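Local atomic coordinates of soluble lytic murein transglycosylase (Pseudomonas aeruginosa, PDB entry 5OHU), a protein that probably cleaves the glycosidic bonds of bacterial cell-wall peptidoglycan as a lytic transglycosylase, turning over the murein strands. Residues Q94-L106 with T114-L128. Numbering follows the deposited sequence.
Sequences QIGWLKLRWLRLL and TFVNYYDPKLNFTEL. With PO4 (phosphate ion), chain E.
Helix 95-106 packs against helix 114-118, a near-antiparallel helical hairpin (151° between the segments) in the all-helical superhelix of this Slt-family enzyme, and the chain then returns through a 3-10 turn so that the start of helix 126-138 covers the same helix. At the closed end of the hairpin Leu103 enters beside Phe115: its CD1 lies 3.3 Å from Phe115 CD2, while its CB packs against Leu128 CD2. The methyl CG2 of Thr114 rests against both Trp102 CH2 and Leu106 CD1, the latter lying over the indole face. Trp102 has CG anti to its own backbone N (chi1 -171°), which brings its six-membered ring to the second segment, CZ3 over the Tyr118 face toward the rim, an edge-to-face pair with centroids 5.4 Å apart. Near the other end, Leu100 covers one face of Phe125, its CD2 over the ring centre as a CH-pi contact, 4.0 Å from the centroid; Phe125 CZ lies over one face of Trp97, toward its rim, and CE1 is 3.6 Å from Trp97 CZ3, the planes oblique. Leu123 CD2 approaches the bare CA of Gly96. Two polar links flank this apolar strip. Arg104 grips Glu127 side-on, NE to OE1 at 2.9 Å and NH2 to OE2 at 3.0 Å, both oxygens met on the syn side; the bend at chi3 (-84°) turns the guanidinium so that the carboxylate meets its edge. Lys99 NZ donates to Tyr118 O at 3.0 Å, in the carbonyl plane, thus capturing a carbonyl at the end of helix 114-118, and a water relays it to Asp120 OD2. The other oxygen of Asp120 accepts from Lys122 N, an Asx turn within the link between the helices. Helix 62-72 touches Trp97 and Leu98, and helix 79-88 packs on both segments, continuing the succession of packed helices characteristic of an alpha-superhelical domain.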
ATOM      1  N   GLN A  94      10.634  19.064   4.420  1.00 23.87           N
ATOM      2  CA  GLN A  94      10.491  18.975   5.867  1.00 30.36           C
ATOM      3  C   GLN A  94       9.754  20.167   6.478  1.00 31.56           C
ATOM      4  O   GLN A  94       9.671  20.258   7.706  1.00 25.91           O
ATOM      5  CB  GLN A  94      11.870  18.827   6.520  1.00 24.50           C
ATOM      6  CG  GLN A  94      12.735  20.068   6.459  1.00 32.11           C
ATOM      7  CD  GLN A  94      13.549  20.170   5.174  1.00 41.10           C
ATOM      8  OE1 GLN A  94      13.151  19.660   4.126  1.00 39.81           O
ATOM      9  NE2 GLN A  94      14.708  20.811   5.262  1.00 42.58           N
ATOM     10  N   ILE A  95       9.207  21.071   5.655  1.00 25.67           N
ATOM     11  CA  ILE A  95       8.612  22.292   6.183  1.00 19.08           C
ATOM     12  C   ILE A  95       7.444  21.996   7.116  1.00 25.80           C
ATOM     13  O   ILE A  95       7.125  22.814   7.982  1.00 26.14           O
ATOM     14  CB  ILE A  95       8.176  23.224   5.026  1.00 24.67           C
ATOM     15  CG1 ILE A  95       8.136  24.665   5.509  1.00 30.40           C
ATOM     16  CG2 ILE A  95       6.796  22.861   4.507  1.00 23.25           C
ATOM     17  CD1 ILE A  95       9.490  25.180   5.926  1.00 32.30           C
ATOM     18  N   GLY A  96       6.795  20.838   6.976  1.00 26.24           N
ATOM     19  CA  GLY A  96       5.717  20.501   7.889  1.00 22.61           C
ATOM     20  C   GLY A  96       6.171  20.314   9.330  1.00 23.14           C
ATOM     21  O   GLY A  96       5.427  20.629  10.266  1.00 17.28           O
ATOM     22  N   TRP A  97       7.381  19.791   9.536  1.00 20.21           N
ATOM     23  CA  TRP A  97       7.892  19.667  10.901  1.00 25.93           C
ATOM     24  C   TRP A  97       8.092  21.038  11.523  1.00 22.94           C
ATOM     25  O   TRP A  97       7.786  21.245  12.703  1.00 27.44           O
ATOM     26  CB  TRP A  97       9.202  18.870  10.913  1.00 31.66           C
ATOM     27  CG  TRP A  97       8.999  17.477  10.433  1.00 39.80           C
ATOM     28  CD1 TRP A  97       9.437  16.949   9.252  1.00 43.10           C
ATOM     29  CD2 TRP A  97       8.258  16.440  11.086  1.00 36.19           C
ATOM     30  NE1 TRP A  97       9.035  15.642   9.140  1.00 41.70           N
ATOM     31  CE2 TRP A  97       8.306  15.304  10.250  1.00 41.54           C
ATOM     32  CE3 TRP A  97       7.573  16.353  12.302  1.00 36.22           C
ATOM     33  CZ2 TRP A  97       7.691  14.096  10.589  1.00 36.07           C
ATOM     34  CZ3 TRP A  97       6.962  15.147  12.640  1.00 34.32           C
ATOM     35  CH2 TRP A  97       7.027  14.039  11.783  1.00 36.26           C
ATOM     36  N   LEU A  98       8.582  21.993  10.736  1.00 18.45           N
ATOM     37  CA  LEU A  98       8.705  23.354  11.232  1.00 18.77           C
ATOM     38  C   LEU A  98       7.341  23.929  11.592  1.00 25.23           C
ATOM     39  O   LEU A  98       7.209  24.634  12.600  1.00 23.59           O
ATOM     40  CB  LEU A  98       9.416  24.231  10.198  1.00 19.32           C
ATOM     41  CG  LEU A  98       9.469  25.744  10.476  1.00 23.34           C
ATOM     42  CD1 LEU A  98      10.052  26.046  11.848  1.00 26.88           C
ATOM     43  CD2 LEU A  98      10.233  26.491   9.391  1.00 22.57           C
ATOM     44  N   LYS A  99       6.308  23.644  10.792  1.00 20.03           N
ATOM     45  CA  LYS A  99       5.000  24.213  11.116  1.00 17.95           C
ATOM     46  C   LYS A  99       4.427  23.567  12.362  1.00 22.74           C
ATOM     47  O   LYS A  99       3.822  24.248  13.199  1.00 19.72           O
ATOM     48  CB  LYS A  99       4.027  24.053   9.950  1.00 21.86           C
ATOM     49  CG  LYS A  99       4.446  24.788   8.674  1.00 20.05           C
ATOM     50  CD  LYS A  99       3.310  24.770   7.628  1.00 24.06           C
ATOM     51  CE  LYS A  99       2.105  25.614   8.088  1.00 24.99           C
ATOM     52  NZ  LYS A  99       1.066  25.826   7.004  1.00 29.25           N
ATOM     53  N   LEU A 100       4.608  22.251  12.499  1.00 17.26           N
ATOM     54  CA  LEU A 100       4.159  21.562  13.701  1.00 20.83           C
ATOM     55  C   LEU A 100       4.751  22.201  14.950  1.00 17.11           C
ATOM     56  O   LEU A 100       4.024  22.571  15.884  1.00 17.21           O
ATOM     57  CB  LEU A 100       4.543  20.084  13.622  1.00 23.21           C
ATOM     58  CG  LEU A 100       4.298  19.271  14.882  1.00 21.04           C
ATOM     59  CD1 LEU A 100       2.822  19.203  15.182  1.00 16.05           C
ATOM     60  CD2 LEU A 100       4.901  17.862  14.728  1.00 25.58           C
ATOM     61  N   ARG A 101       6.071  22.367  14.964  1.00 17.48           N
ATOM     62  CA  ARG A 101       6.757  22.927  16.124  1.00 20.36           C
ATOM     63  C   ARG A 101       6.334  24.365  16.398  1.00 20.45           C
ATOM     64  O   ARG A 101       6.057  24.737  17.542  1.00 23.23           O
ATOM     65  CB  ARG A 101       8.256  22.863  15.893  1.00 23.61           C
ATOM     66  CG  ARG A 101       8.823  21.564  16.281  1.00 26.41           C
ATOM     67  CD  ARG A 101      10.061  21.293  15.513  1.00 29.79           C
ATOM     68  NE  ARG A 101      10.432  19.903  15.723  1.00 36.52           N
ATOM     69  CZ  ARG A 101      11.416  19.292  15.090  1.00 37.30           C
ATOM     70  NH1 ARG A 101      12.111  19.959  14.185  1.00 37.55           N
ATOM     71  NH2 ARG A 101      11.666  18.019  15.358  1.00 44.98           N
ATOM     72  N   TRP A 102       6.285  25.190  15.360  1.00 18.15           N
ATOM     73  CA  TRP A 102       5.886  26.579  15.550  1.00 18.36           C
ATOM     74  C   TRP A 102       4.433  26.689  16.014  1.00 20.37           C
ATOM     75  O   TRP A 102       4.141  27.383  16.995  1.00 18.01           O
ATOM     76  CB  TRP A 102       6.108  27.351  14.265  1.00 18.71           C
ATOM     77  CG  TRP A 102       5.926  28.788  14.420  1.00 26.29           C
ATOM     78  CD1 TRP A 102       6.479  29.585  15.371  1.00 25.25           C
ATOM     79  CD2 TRP A 102       5.126  29.636  13.595  1.00 19.11           C
ATOM     80  NE1 TRP A 102       6.061  30.880  15.199  1.00 27.72           N
ATOM     81  CE2 TRP A 102       5.237  30.938  14.106  1.00 19.43           C
ATOM     82  CE3 TRP A 102       4.318  29.413  12.476  1.00 18.98           C
ATOM     83  CZ2 TRP A 102       4.579  32.024  13.534  1.00 20.83           C
ATOM     84  CZ3 TRP A 102       3.675  30.483  11.905  1.00 19.19           C
ATOM     85  CH2 TRP A 102       3.810  31.775  12.431  1.00 22.56           C
ATOM     86  N   LEU A 103       3.507  25.998  15.331  1.00 17.65           N
ATOM     87  CA  LEU A 103       2.092  26.078  15.714  1.00 17.34           C
ATOM     88  C   LEU A 103       1.885  25.619  17.154  1.00 17.10           C
ATOM     89  O   LEU A 103       1.040  26.165  17.875  1.00 18.61           O
ATOM     90  CB  LEU A 103       1.215  25.260  14.753  1.00 17.22           C
ATOM     91  CG  LEU A 103       0.814  25.848  13.375  1.00 31.37           C
ATOM     92  CD1 LEU A 103      -0.365  26.781  13.472  1.00 27.67           C
ATOM     93  CD2 LEU A 103       1.948  26.640  12.763  1.00 39.84           C
ATOM     94  N   ARG A 104       2.657  24.625  17.589  1.00 19.51           N
ATOM     95  CA  ARG A 104       2.659  24.215  18.991  1.00 24.99           C
ATOM     96  C   ARG A 104       3.040  25.382  19.906  1.00 25.03           C
ATOM     97  O   ARG A 104       2.323  25.705  20.867  1.00 17.15           O
ATOM     98  CB  ARG A 104       3.627  23.041  19.136  1.00 28.03           C
ATOM     99  CG  ARG A 104       3.556  22.232  20.381  1.00 34.74           C
ATOM    100  CD  ARG A 104       4.736  21.250  20.398  1.00 37.02           C
ATOM    101  NE  ARG A 104       4.493  20.021  19.646  1.00 30.21           N
ATOM    102  CZ  ARG A 104       5.427  19.374  18.948  1.00 35.93           C
ATOM    103  NH1 ARG A 104       6.664  19.857  18.873  1.00 38.83           N
ATOM    104  NH2 ARG A 104       5.127  18.246  18.317  1.00 26.06           N
ATOM    105  N   LEU A 105       4.157  26.052  19.605  1.00 19.07           N
ATOM    106  CA  LEU A 105       4.507  27.264  20.341  1.00 20.12           C
ATOM    107  C   LEU A 105       3.375  28.291  20.316  1.00 22.28           C
ATOM    108  O   LEU A 105       3.011  28.853  21.358  1.00 22.03           O
ATOM    109  CB  LEU A 105       5.787  27.871  19.774  1.00 23.84           C
ATOM    110  CG  LEU A 105       7.069  27.066  20.028  1.00 33.79           C
ATOM    111  CD1 LEU A 105       8.253  27.762  19.377  1.00 31.19           C
ATOM    112  CD2 LEU A 105       7.322  26.859  21.526  1.00 24.58           C
ATOM    113  N   LEU A 106       2.809  28.564  19.133  1.00 19.42           N
ATOM    114  CA  LEU A 106       1.797  29.618  19.041  1.00 17.90           C
ATOM    115  C   LEU A 106       0.604  29.305  19.927  1.00 21.31           C
ATOM    116  O   LEU A 106       0.035  30.200  20.572  1.00 23.37           O
ATOM    117  CB  LEU A 106       1.332  29.790  17.596  1.00 18.00           C
ATOM    118  CG  LEU A 106       2.349  30.261  16.571  1.00 18.78           C
ATOM    119  CD1 LEU A 106       1.731  30.180  15.201  1.00 18.32           C
ATOM    120  CD2 LEU A 106       2.825  31.699  16.925  1.00 18.78           C
ATOM    121  N   THR A 114      -2.498  33.899  14.992  1.00 21.50           N
ATOM    122  CA  THR A 114      -1.437  33.402  14.127  1.00 24.57           C
ATOM    123  C   THR A 114      -1.552  31.894  13.917  1.00 24.48           C
ATOM    124  O   THR A 114      -1.271  31.393  12.828  1.00 18.36           O
ATOM    125  CB  THR A 114      -0.077  33.755  14.730  1.00 24.99           C
ATOM    126  OG1 THR A 114      -0.061  35.147  15.078  1.00 23.27           O
ATOM    127  CG2 THR A 114       1.033  33.461  13.744  1.00 19.23           C
ATOM    128  N   PHE A 115      -1.950  31.161  14.956  1.00 17.96           N
ATOM    129  CA  PHE A 115      -2.176  29.727  14.810  1.00 24.67           C
ATOM    130  C   PHE A 115      -3.170  29.435  13.687  1.00 24.50           C
ATOM    131  O   PHE A 115      -2.875  28.647  12.785  1.00 17.40           O
ATOM    132  CB  PHE A 115      -2.668  29.129  16.124  1.00 17.24           C
ATOM    133  CG  PHE A 115      -2.948  27.650  16.052  1.00 16.85           C
ATOM    134  CD1 PHE A 115      -4.200  27.183  15.692  1.00 16.62           C
ATOM    135  CD2 PHE A 115      -1.967  26.730  16.380  1.00 16.74           C
ATOM    136  CE1 PHE A 115      -4.462  25.813  15.617  1.00 16.28           C
ATOM    137  CE2 PHE A 115      -2.210  25.372  16.313  1.00 18.23           C
ATOM    138  CZ  PHE A 115      -3.467  24.905  15.942  1.00 16.17           C
ATOM    139  N   VAL A 116      -4.354  30.066  13.721  1.00 17.67           N
ATOM    140  CA  VAL A 116      -5.344  29.709  12.713  1.00 19.06           C
ATOM    141  C   VAL A 116      -4.962  30.219  11.340  1.00 17.76           C
ATOM    142  O   VAL A 116      -5.422  29.664  10.340  1.00 18.79           O
ATOM    143  CB  VAL A 116      -6.785  30.164  13.035  1.00 19.05           C
ATOM    144  CG1 VAL A 116      -7.331  29.412  14.230  1.00 21.29           C
ATOM    145  CG2 VAL A 116      -6.917  31.695  13.186  1.00 17.77           C
ATOM    146  N   ASN A 117      -4.135  31.252  11.245  1.00 18.15           N
ATOM    147  CA  ASN A 117      -3.711  31.672   9.919  1.00 18.51           C
ATOM    148  C   ASN A 117      -2.870  30.593   9.252  1.00 18.40           C
ATOM    149  O   ASN A 117      -2.830  30.510   8.023  1.00 18.57           O
ATOM    150  CB  ASN A 117      -2.918  32.980   9.991  1.00 18.98           C
ATOM    151  CG  ASN A 117      -3.803  34.193  10.171  1.00 37.30           C
ATOM    152  OD1 ASN A 117      -5.029  34.102  10.083  1.00 19.06           O
ATOM    153  ND2 ASN A 117      -3.181  35.351  10.402  1.00 19.61           N
ATOM    154  N   TYR A 118      -2.188  29.769  10.041  1.00 18.14           N
ATOM    155  CA  TYR A 118      -1.255  28.797   9.497  1.00 18.08           C
ATOM    156  C   TYR A 118      -1.623  27.349   9.739  1.00 17.60           C
ATOM    157  O   TYR A 118      -0.945  26.473   9.188  1.00 17.54           O
ATOM    158  CB  TYR A 118       0.158  29.050  10.046  1.00 18.32           C
ATOM    159  CG  TYR A 118       0.748  30.256   9.386  1.00 18.86           C
ATOM    160  CD1 TYR A 118       1.401  30.150   8.173  1.00 19.15           C
ATOM    161  CD2 TYR A 118       0.574  31.512   9.936  1.00 19.11           C
ATOM    162  CE1 TYR A 118       1.905  31.259   7.550  1.00 19.69           C
ATOM    163  CE2 TYR A 118       1.070  32.623   9.321  1.00 19.64           C
ATOM    164  CZ  TYR A 118       1.747  32.491   8.132  1.00 19.93           C
ATOM    165  OH  TYR A 118       2.244  33.608   7.513  1.00 25.45           O
ATOM    166  N   TYR A 119      -2.674  27.066  10.510  1.00 17.28           N
ATOM    167  CA  TYR A 119      -3.093  25.686  10.714  1.00 16.84           C
ATOM    168  C   TYR A 119      -3.580  25.068   9.409  1.00 17.90           C
ATOM    169  O   TYR A 119      -4.520  25.569   8.788  1.00 20.01           O
ATOM    170  CB  TYR A 119      -4.190  25.606  11.769  1.00 16.58           C
ATOM    171  CG  TYR A 119      -4.869  24.265  11.763  1.00 21.96           C
ATOM    172  CD1 TYR A 119      -4.164  23.118  12.071  1.00 25.04           C
ATOM    173  CD2 TYR A 119      -6.202  24.139  11.410  1.00 23.26           C
ATOM    174  CE1 TYR A 119      -4.764  21.883  12.033  1.00 23.12           C
ATOM    175  CE2 TYR A 119      -6.817  22.897  11.378  1.00 24.93           C
ATOM    176  CZ  TYR A 119      -6.097  21.776  11.690  1.00 18.68           C
ATOM    177  OH  TYR A 119      -6.702  20.532  11.672  1.00 18.54           O
ATOM    178  N   ASP A 120      -2.966  23.955   9.022  1.00 24.58           N
ATOM    179  CA  ASP A 120      -3.313  23.223   7.804  1.00 16.53           C
ATOM    180  C   ASP A 120      -3.811  21.827   8.144  1.00 21.48           C
ATOM    181  O   ASP A 120      -2.994  20.958   8.501  1.00 19.76           O
ATOM    182  CB  ASP A 120      -2.104  23.108   6.877  1.00 16.78           C
ATOM    183  CG  ASP A 120      -2.477  22.561   5.491  1.00 27.30           C
ATOM    184  OD1 ASP A 120      -3.633  22.110   5.300  1.00 23.32           O
ATOM    185  OD2 ASP A 120      -1.636  22.641   4.579  1.00 21.90           O
ATOM    186  N   PRO A 121      -5.104  21.538   8.005  1.00 19.04           N
ATOM    187  CA  PRO A 121      -5.580  20.159   8.222  1.00 19.88           C
ATOM    188  C   PRO A 121      -4.830  19.126   7.402  1.00 25.14           C
ATOM    189  O   PRO A 121      -4.669  17.981   7.849  1.00 24.35           O
ATOM    190  CB  PRO A 121      -7.049  20.221   7.792  1.00 21.46           C
ATOM    191  CG  PRO A 121      -7.444  21.652   7.904  1.00 27.66           C
ATOM    192  CD  PRO A 121      -6.195  22.481   7.710  1.00 24.48           C
ATOM    193  N   LYS A 122      -4.357  19.500   6.214  1.00 18.61           N
ATOM    194  CA  LYS A 122      -3.714  18.549   5.325  1.00 20.16           C
ATOM    195  C   LYS A 122      -2.305  18.196   5.759  1.00 24.66           C
ATOM    196  O   LYS A 122      -1.680  17.348   5.122  1.00 27.72           O
ATOM    197  CB  LYS A 122      -3.704  19.084   3.893  1.00 31.22           C
ATOM    198  CG  LYS A 122      -5.087  19.105   3.273  1.00 45.83           C
ATOM    199  CD  LYS A 122      -5.887  17.847   3.667  1.00 58.10           C
ATOM    200  CE  LYS A 122      -7.192  18.194   4.406  1.00 62.15           C
ATOM    201  NZ  LYS A 122      -7.988  16.984   4.736  1.00 60.76           N
ATOM    202  N   LEU A 123      -1.790  18.808   6.824  1.00 27.36           N
ATOM    203  CA  LEU A 123      -0.550  18.307   7.398  1.00 25.12           C
ATOM    204  C   LEU A 123      -0.720  16.922   8.014  1.00 18.92           C
ATOM    205  O   LEU A 123       0.269  16.202   8.159  1.00 25.20           O
ATOM    206  CB  LEU A 123      -0.025  19.283   8.441  1.00 25.56           C
ATOM    207  CG  LEU A 123       0.606  20.532   7.825  1.00 28.64           C
ATOM    208  CD1 LEU A 123       0.899  21.547   8.902  1.00 22.08           C
ATOM    209  CD2 LEU A 123       1.876  20.179   7.012  1.00 19.70           C
ATOM    210  N   ASN A 124      -1.939  16.535   8.383  1.00 20.54           N
ATOM    211  CA  ASN A 124      -2.189  15.222   8.984  1.00 32.80           C
ATOM    212  C   ASN A 124      -1.419  15.035  10.290  1.00 30.36           C
ATOM    213  O   ASN A 124      -0.927  13.945  10.586  1.00 25.21           O
ATOM    214  CB  ASN A 124      -1.860  14.091   8.007  1.00 34.86           C
ATOM    215  CG  ASN A 124      -2.772  14.085   6.823  1.00 43.84           C
ATOM    216  OD1 ASN A 124      -3.992  14.192   6.966  1.00 50.66           O
ATOM    217  ND2 ASN A 124      -2.193  13.985   5.637  1.00 47.96           N
ATOM    218  N   PHE A 125      -1.309  16.103  11.077  1.00 23.80           N
ATOM    219  CA  PHE A 125      -0.837  16.006  12.452  1.00 28.86           C
ATOM    220  C   PHE A 125      -2.049  16.065  13.373  1.00 22.21           C
ATOM    221  O   PHE A 125      -2.668  17.122  13.529  1.00 23.53           O
ATOM    222  CB  PHE A 125       0.154  17.116  12.783  1.00 29.06           C
ATOM    223  CG  PHE A 125       1.480  16.965  12.104  1.00 26.82           C
ATOM    224  CD1 PHE A 125       2.257  15.838  12.317  1.00 26.29           C
ATOM    225  CD2 PHE A 125       1.960  17.962  11.265  1.00 22.64           C
ATOM    226  CE1 PHE A 125       3.500  15.707  11.701  1.00 34.98           C
ATOM    227  CE2 PHE A 125       3.193  17.837  10.648  1.00 20.84           C
ATOM    228  CZ  PHE A 125       3.966  16.709  10.862  1.00 27.52           C
ATOM    229  N   THR A 126      -2.394  14.921  13.967  1.00 18.89           N
ATOM    230  CA  THR A 126      -3.493  14.872  14.924  1.00 19.67           C
ATOM    231  C   THR A 126      -3.335  15.913  16.029  1.00 20.07           C
ATOM    232  O   THR A 126      -4.328  16.474  16.503  1.00 20.54           O
ATOM    233  CB  THR A 126      -3.575  13.460  15.524  1.00 30.66           C
ATOM    234  OG1 THR A 126      -3.824  12.518  14.481  1.00 34.06           O
ATOM    235  CG2 THR A 126      -4.693  13.354  16.548  1.00 13.87           C
ATOM    236  N   GLU A 127      -2.098  16.190  16.449  1.00 20.55           N
ATOM    237  CA  GLU A 127      -1.874  17.165  17.506  1.00 18.72           C
ATOM    238  C   GLU A 127      -2.391  18.546  17.115  1.00 22.77           C
ATOM    239  O   GLU A 127      -3.005  19.244  17.931  1.00 24.42           O
ATOM    240  CB  GLU A 127      -0.385  17.221  17.844  1.00 21.15           C
ATOM    241  CG  GLU A 127      -0.049  18.187  18.972  1.00 23.91           C
ATOM    242  CD  GLU A 127       1.449  18.247  19.270  1.00 37.83           C
ATOM    243  OE1 GLU A 127       1.830  18.940  20.233  1.00 38.41           O
ATOM    244  OE2 GLU A 127       2.246  17.599  18.548  1.00 39.37           O
ATOM    245  N   LEU A 128      -2.159  18.957  15.871  1.00 19.04           N
ATOM    246  CA  LEU A 128      -2.657  20.256  15.433  1.00 19.01           C
ATOM    247  C   LEU A 128      -4.180  20.253  15.313  1.00 15.14           C
ATOM    248  O   LEU A 128      -4.843  21.228  15.688  1.00 20.66           O
ATOM    249  CB  LEU A 128      -2.008  20.642  14.099  1.00 16.84           C
ATOM    250  CG  LEU A 128      -0.491  20.750  14.029  1.00 15.79           C
ATOM    251  CD1 LEU A 128      -0.058  20.920  12.588  1.00 21.87           C
ATOM    252  CD2 LEU A 128       0.021  21.914  14.883  1.00 16.08           C
TER
HETATM  253  P   PO4 E 704      -5.192  14.224   3.372  1.00132.19           P
HETATM  254  O1  PO4 E 704      -5.240  12.713   3.310  1.00129.35           O
HETATM  255  O2  PO4 E 704      -3.759  14.689   3.244  1.00131.50           O
HETATM  256  O3  PO4 E 704      -5.765  14.701   4.688  1.00132.16           O
HETATM  257  O4  PO4 E 704      -6.013  14.806   2.245  1.00135.72           O
HETATM  258  O   HOH W   1       0.767  23.617   5.390  1.00 32.20           O